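Putative L-alanine-DL-glutamate epimerase (Burkholderia xenovorans, PDB 3GO2) probably works as a magnesium-dependent racemase or epimerase of the mandelate racemase/muconate lactonizing enzyme family. Local coordinates at residues A[120-125]-A[243-248]; A[201-206]-A[214-219]. One frame throughout, in Å; residues are numbered along the deposited sequence.

Contact 1: A[120-125]-A[243-248]; sequences PVYWSH and WVEIDS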
loop_
_atom_site.group_PDB
_atom_site.type_symbol
_atom_site.label_atom_id
_atom_site.label_comp_id
_atom_site.label_asym_id
_atom_site.label_seq_id
_atom_site.Cartn_x
_atom_site.Cartn_y
_atom_site.Cartn_z
ATOM N N PRO A 120 11.489 -0.613 -37.837
ATOM C CA PRO A 120 11.269 0.826 -37.987
ATOM C C PRO A 120 12.193 1.592 -37.058
ATOM O O PRO A 120 12.427 1.180 -35.910
ATOM C CB PRO A 120 9.807 1.024 -37.580
ATOM C CG PRO A 120 9.206 -0.331 -37.710
ATOM C CD PRO A 120 10.287 -1.296 -37.333
ATOM N N VAL A 121 12.734 2.685 -37.585
ATOM C CA VAL A 121 13.607 3.545 -36.823
ATOM C C VAL A 121 13.054 4.948 -36.673
ATOM O O VAL A 121 12.075 5.341 -37.318
ATOM C CB VAL A 121 15.052 3.609 -37.401
ATOM C CG1 VAL A 121 15.675 2.231 -37.396
ATOM C CG2 VAL A 121 15.083 4.234 -38.797
ATOM N N TYR A 122 13.674 5.686 -35.767
ATOM C CA TYR A 122 13.566 7.140 -35.754
ATOM C C TYR A 122 14.955 7.732 -35.932
ATOM O O TYR A 122 15.949 7.159 -35.473
ATOM C CB TYR A 122 12.873 7.659 -34.488
ATOM C CG TYR A 122 13.579 7.524 -33.140
ATOM C CD1 TYR A 122 14.458 8.506 -32.683
ATOM C CD2 TYR A 122 13.341 6.431 -32.316
ATOM C CE1 TYR A 122 15.083 8.405 -31.455
ATOM C CE2 TYR A 122 13.948 6.336 -31.068
ATOM C CZ TYR A 122 14.803 7.321 -30.639
ATOM O OH TYR A 122 15.415 7.202 -29.402
ATOM N N TRP A 123 15.022 8.841 -36.660
ATOM C CA TRP A 123 16.247 9.570 -36.883
ATOM C C TRP A 123 16.476 10.447 -35.652
ATOM O O TRP A 123 15.764 11.449 -35.433
ATOM C CB TRP A 123 16.115 10.400 -38.181
ATOM C CG TRP A 123 17.233 11.335 -38.512
ATOM C CD1 TRP A 123 18.268 11.734 -37.709
ATOM C CD2 TRP A 123 17.411 12.029 -39.759
ATOM N NE1 TRP A 123 19.063 12.635 -38.374
ATOM C CE2 TRP A 123 18.555 12.837 -39.631
ATOM C CE3 TRP A 123 16.703 12.042 -40.965
ATOM C CZ2 TRP A 123 19.032 13.652 -40.684
ATOM C CZ3 TRP A 123 17.173 12.846 -42.005
ATOM C CH2 TRP A 123 18.320 13.631 -41.854
ATOM N N SER A 124 17.457 10.040 -34.856
ATOM C CA SER A 124 17.727 10.676 -33.566
ATOM C C SER A 124 18.666 11.866 -33.672
ATOM O O SER A 124 19.310 12.076 -34.707
ATOM C CB SER A 124 18.258 9.619 -32.605
ATOM O OG SER A 124 18.165 10.041 -31.252
ATOM N N HIS A 125 18.757 12.656 -32.606
ATOM C CA HIS A 125 19.605 13.864 -32.611
ATOM C C HIS A 125 19.399 14.699 -33.873
ATOM O O HIS A 125 20.366 15.104 -34.573
ATOM C CB HIS A 125 21.055 13.478 -32.424
ATOM C CG HIS A 125 21.265 12.677 -31.175
ATOM N ND1 HIS A 125 21.326 11.302 -31.184
ATOM C CD2 HIS A 125 21.308 13.053 -29.873
ATOM C CE1 HIS A 125 21.440 10.866 -29.939
ATOM N NE2 HIS A 125 21.437 11.906 -29.127
ATOM N N TRP A 243 6.692 10.492 -28.154
ATOM C CA TRP A 243 7.001 10.332 -26.759
ATOM C C TRP A 243 7.719 11.566 -26.223
ATOM O O TRP A 243 8.318 12.344 -26.985
ATOM C CB TRP A 243 7.762 9.028 -26.464
ATOM C CG TRP A 243 9.242 8.905 -26.753
ATOM C CD1 TRP A 243 10.225 9.845 -26.568
ATOM C CD2 TRP A 243 9.900 7.711 -27.165
ATOM N NE1 TRP A 243 11.452 9.315 -26.874
ATOM C CE2 TRP A 243 11.286 7.994 -27.226
ATOM C CE3 TRP A 243 9.458 6.404 -27.465
ATOM C CZ2 TRP A 243 12.219 7.039 -27.605
ATOM C CZ3 TRP A 243 10.381 5.463 -27.839
ATOM C CH2 TRP A 243 11.761 5.779 -27.910
ATOM N N VAL A 244 7.688 11.701 -24.897
ATOM C CA VAL A 244 8.546 12.638 -24.179
ATOM C C VAL A 244 9.418 11.773 -23.265
ATOM O O VAL A 244 8.935 10.985 -22.454
ATOM C CB VAL A 244 7.769 13.646 -23.342
ATOM C CG1 VAL A 244 8.735 14.552 -22.574
ATOM C CG2 VAL A 244 6.847 14.448 -24.217
ATOM N N GLU A 245 10.722 11.894 -23.467
ATOM C CA GLU A 245 11.714 11.058 -22.826
ATOM C C GLU A 245 12.348 11.783 -21.660
ATOM O O GLU A 245 12.883 12.900 -21.815
ATOM C CB GLU A 245 12.763 10.686 -23.876
ATOM C CG GLU A 245 13.787 9.701 -23.471
ATOM C CD GLU A 245 14.676 9.255 -24.666
ATOM O OE1 GLU A 245 15.744 8.677 -24.402
ATOM O OE2 GLU A 245 14.292 9.438 -25.848
ATOM N N ILE A 246 12.256 11.151 -20.486
ATOM C CA ILE A 246 12.700 11.746 -19.233
ATOM C C ILE A 246 13.498 10.699 -18.467
ATOM O O ILE A 246 12.943 9.684 -18.090
ATOM C CB ILE A 246 11.510 12.174 -18.366
ATOM C CG1 ILE A 246 10.678 13.256 -19.067
ATOM C CG2 ILE A 246 12.011 12.678 -16.973
ATOM C CD1 ILE A 246 9.366 13.647 -18.360
ATOM N N ASP A 247 14.785 10.952 -18.249
ATOM C CA ASP A 247 15.607 10.110 -17.400
ATOM C C ASP A 247 15.478 10.605 -15.964
ATOM O O ASP A 247 15.477 11.800 -15.702
ATOM C CB ASP A 247 17.052 10.116 -17.872
ATOM C CG ASP A 247 17.193 9.528 -19.229
ATOM O OD1 ASP A 247 16.811 8.347 -19.402
ATOM O OD2 ASP A 247 17.661 10.257 -20.125
ATOM N N SER A 248 15.365 9.665 -15.036
ATOM C CA SER A 248 15.133 9.979 -13.637
ATOM C C SER A 248 15.582 8.830 -12.774
ATOM O O SER A 248 15.366 7.653 -13.129
ATOM C CB SER A 248 13.628 10.181 -13.421
ATOM O OG SER A 248 13.351 10.506 -12.067
#

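Contact 2: A[201-206]-A[214-219]; sequences AHLEAL and VEILLD. With MG (magnesium ion), chain B.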
loop_
_atom_site.group_PDB
_atom_site.type_symbol
_atom_site.label_atom_id
_atom_site.label_comp_id
_atom_site.label_asym_id
_atom_site.label_seq_id
_atom_site.Cartn_x
_atom_site.Cartn_y
_atom_site.Cartn_z
ATOM N N ALA A 201 8.869 27.181 -29.744
ATOM C CA ALA A 201 9.305 27.732 -31.044
ATOM C C ALA A 201 10.019 26.660 -31.879
ATOM O O ALA A 201 9.741 26.506 -33.078
ATOM C CB ALA A 201 10.205 28.968 -30.847
ATOM N N HIS A 202 10.949 25.942 -31.233
ATOM C CA HIS A 202 11.699 24.859 -31.881
ATOM C C HIS A 202 10.819 23.748 -32.423
ATOM O O HIS A 202 10.937 23.346 -33.587
ATOM C CB HIS A 202 12.725 24.299 -30.894
ATOM C CG HIS A 202 13.594 23.224 -31.459
ATOM N ND1 HIS A 202 14.848 23.473 -31.978
ATOM C CD2 HIS A 202 13.415 21.881 -31.527
ATOM C CE1 HIS A 202 15.380 22.329 -32.387
ATOM N NE2 HIS A 202 14.530 21.352 -32.129
ATOM N N LEU A 203 9.939 23.234 -31.571
ATOM C CA LEU A 203 9.059 22.175 -31.955
ATOM C C LEU A 203 8.055 22.606 -33.044
ATOM O O LEU A 203 7.726 21.812 -33.919
ATOM C CB LEU A 203 8.320 21.635 -30.719
ATOM C CG LEU A 203 9.196 20.814 -29.788
ATOM C CD1 LEU A 203 8.430 20.576 -28.460
ATOM C CD2 LEU A 203 9.542 19.486 -30.435
ATOM N N GLU A 204 7.578 23.844 -32.989
ATOM C CA GLU A 204 6.661 24.355 -34.041
ATOM C C GLU A 204 7.341 24.396 -35.412
ATOM O O GLU A 204 6.721 24.013 -36.422
ATOM C CB GLU A 204 6.065 25.704 -33.650
ATOM C CG GLU A 204 4.966 25.535 -32.596
ATOM C CD GLU A 204 4.413 26.833 -32.059
ATOM O OE1 GLU A 204 5.031 27.886 -32.309
ATOM O OE2 GLU A 204 3.349 26.786 -31.392
ATOM N N ALA A 205 8.605 24.803 -35.432
ATOM C CA ALA A 205 9.413 24.791 -36.658
ATOM C C ALA A 205 9.628 23.382 -37.161
ATOM O O ALA A 205 9.504 23.090 -38.369
ATOM C CB ALA A 205 10.745 25.511 -36.456
ATOM N N LEU A 206 9.973 22.485 -36.241
ATOM C CA LEU A 206 10.128 21.089 -36.612
ATOM C C LEU A 206 8.860 20.487 -37.205
ATOM O O LEU A 206 8.918 19.775 -38.209
ATOM C CB LEU A 206 10.600 20.277 -35.394
ATOM C CG LEU A 206 11.448 19.068 -35.689
ATOM C CD1 LEU A 206 12.833 19.466 -36.239
ATOM C CD2 LEU A 206 11.594 18.238 -34.393
ATOM N N VAL A 214 5.041 12.713 -40.116
ATOM C CA VAL A 214 6.308 12.318 -39.535
ATOM C C VAL A 214 6.149 12.561 -38.042
ATOM O O VAL A 214 5.711 13.629 -37.625
ATOM C CB VAL A 214 7.472 13.140 -40.109
ATOM C CG1 VAL A 214 8.738 12.960 -39.264
ATOM C CG2 VAL A 214 7.724 12.715 -41.543
ATOM N N GLU A 215 6.464 11.551 -37.240
ATOM C CA GLU A 215 6.291 11.660 -35.777
ATOM C C GLU A 215 7.469 12.393 -35.155
ATOM O O GLU A 215 8.589 12.280 -35.633
ATOM C CB GLU A 215 6.190 10.267 -35.183
ATOM C CG GLU A 215 4.944 9.532 -35.585
ATOM C CD GLU A 215 3.820 9.722 -34.618
ATOM O OE1 GLU A 215 3.985 10.473 -33.637
ATOM O OE2 GLU A 215 2.774 9.097 -34.830
ATOM N N ILE A 216 7.217 13.155 -34.089
ATOM C CA ILE A 216 8.263 13.906 -33.405
ATOM C C ILE A 216 8.377 13.380 -31.969
ATOM O O ILE A 216 7.379 13.295 -31.254
ATOM C CB ILE A 216 7.946 15.418 -33.404
ATOM C CG1 ILE A 216 8.041 15.962 -34.846
ATOM C CG2 ILE A 216 8.905 16.188 -32.512
ATOM C CD1 ILE A 216 7.594 17.399 -34.992
ATOM N N LEU A 217 9.594 12.999 -31.597
ATOM C CA LEU A 217 9.956 12.577 -30.247
ATOM C C LEU A 217 10.726 13.725 -29.604
ATOM O O LEU A 217 11.509 14.417 -30.276
ATOM C CB LEU A 217 10.850 11.326 -30.285
ATOM C CG LEU A 217 10.238 10.001 -30.751
ATOM C CD1 LEU A 217 9.755 9.998 -32.261
ATOM C CD2 LEU A 217 11.291 8.938 -30.526
ATOM N N LEU A 218 10.539 13.909 -28.295
ATOM C CA LEU A 218 11.203 14.962 -27.542
ATOM C C LEU A 218 11.988 14.329 -26.393
ATOM O O LEU A 218 11.412 13.655 -25.557
ATOM C CB LEU A 218 10.211 15.971 -26.988
ATOM C CG LEU A 218 10.779 17.090 -26.105
ATOM C CD1 LEU A 218 11.821 17.966 -26.858
ATOM C CD2 LEU A 218 9.634 17.964 -25.558
ATOM N N ASP A 219 13.289 14.541 -26.370
ATOM C CA ASP A 219 14.134 14.010 -25.293
ATOM C C ASP A 219 14.537 15.150 -24.376
ATOM O O ASP A 219 15.228 16.115 -24.780
ATOM C CB ASP A 219 15.359 13.333 -25.912
ATOM C CG ASP A 219 16.152 12.481 -24.945
ATOM O OD1 ASP A 219 15.870 12.491 -23.723
ATOM O OD2 ASP A 219 17.102 11.813 -25.430
HETATM MG MG MG B . 18.075 9.857 -24.715
HETATM O O HOH W 1 16.994 10.298 -22.637
HETATM O O HOH W 2 19.727 10.520 -24.540
#

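Contact 1: A[120-125]-A[243-248]
Tyr122 and Trp243 meet inside the barrel, ring against ring. The strands that carry them stand well apart, with Tyr122 CA and Trp243 CA 11.6 Å from each other. Only side chains bridge this distance. Both rings are attached in the same way: CG sits between the backbone N and the carbonyl carbon, with chi1 68° in Tyr122 and a similar value in Trp243. The side chains cross at about a right angle, and the ring planes are 79° apart. The rings meet obliquely. The far corner of the indole takes the contact. Trp243 CH2 is 3.9 Å from Tyr122 CE2, and Trp243 CZ2 is 3.7 Å from Tyr122 OH. The Trp243 side chain also packs against Val288 and Ile290 of strand 288-291.

Polar groups lie beside this aromatic pair. The Tyr122 hydroxyl is hydrogen-bonded to Lys163 NZ. Lys163 also forms a salt bridge with Glu245 OE2. Trp243 NE1 gives a weak hydrogen bond to the same oxygen, 3.0 Å to Glu245 OE2 and bent to 134°. Two groups thus meet Glu245 OE2, and together they probably help to orient the carboxylate. Tyr122 OH is 4.3 Å from Glu245 OE2, so these two atoms merely lie near each other. Glu245 belongs to the magnesium site with Asp219 and Glu269. The arrangement belongs to the interior of an enolase-superfamily barrel, where an aromatic pair from separate strands lies beside the lysine and acidic residues of the active site.

Contact 2: A[201-206]-A[214-219]
Asp219 OD2 binds magnesium at 2.3 Å and also receives a weak hydrogen bond from Lys163 NZ. The other carboxylate oxygen, Asp219 OD1, accepts a hydrogen bond from water 1 at 2.7 Å and another from the backbone N of Asn221. The water is itself a magnesium ligand. The carboxylate is therefore fixed through both oxygens. This is the C-terminal end of strand 215-219 in the enolase-superfamily barrel, where the metal ligands are expected. Glu269 also binds the ion.

Helix 193-210 runs back along the outside of the same strand. It links the neighbouring parallel strands 161-168 and 215-219 in a beta-alpha-beta crossover. Over the short segments the helix and strand axes are 10.5 Å apart and nearly antiparallel, at 158°. The two are joined by aliphatic side chains, with no hydrogen bond between the segments. Ile216 is the central residue. Its CG2 branch meets two leucines, lying 3.9 Å from Leu203 CD2 and equally close to Leu206 CD2. Its CD1 methyl reaches farther along the helix, 4.1 Å from Leu206 CD2. Leu206 carries CG roughly anti to its backbone N, with chi1 -150°, and its CD2 thereby meets both branches of Ile216. Leu206 also packs on Ile162 of strand 161-168 and on Val147 and Ala151 of helix 144-156. The second methyl of Leu203 meets the tip of Leu218, two residues farther along the strand. The two side chains cross at about a right angle, and Leu203 CD1 stops 4.1 Å from Leu218 CD2.

From the N terminus, the chain passes a three-stranded antiparallel sheet and three helices before strand 118-123. Contact 1 starts there and closes a long loop at strand 243-245, with 117 residues between its segments. Contact 2 is nested inside that loop and closes a short one of seven residues, between helix 193-210 and strand 215-219. Contact 1 spans the barrel interior, whereas contact 2 fastens a helix to its outer wall. Their strands are neighbours: Glu245 N lies 2.8 Å from Leu218 O, a probable hydrogen bond. Leu217 faces inward and packs on Trp243. At the ends of these neighbouring strands Asp219 and Glu245 lie close together at the magnesium site.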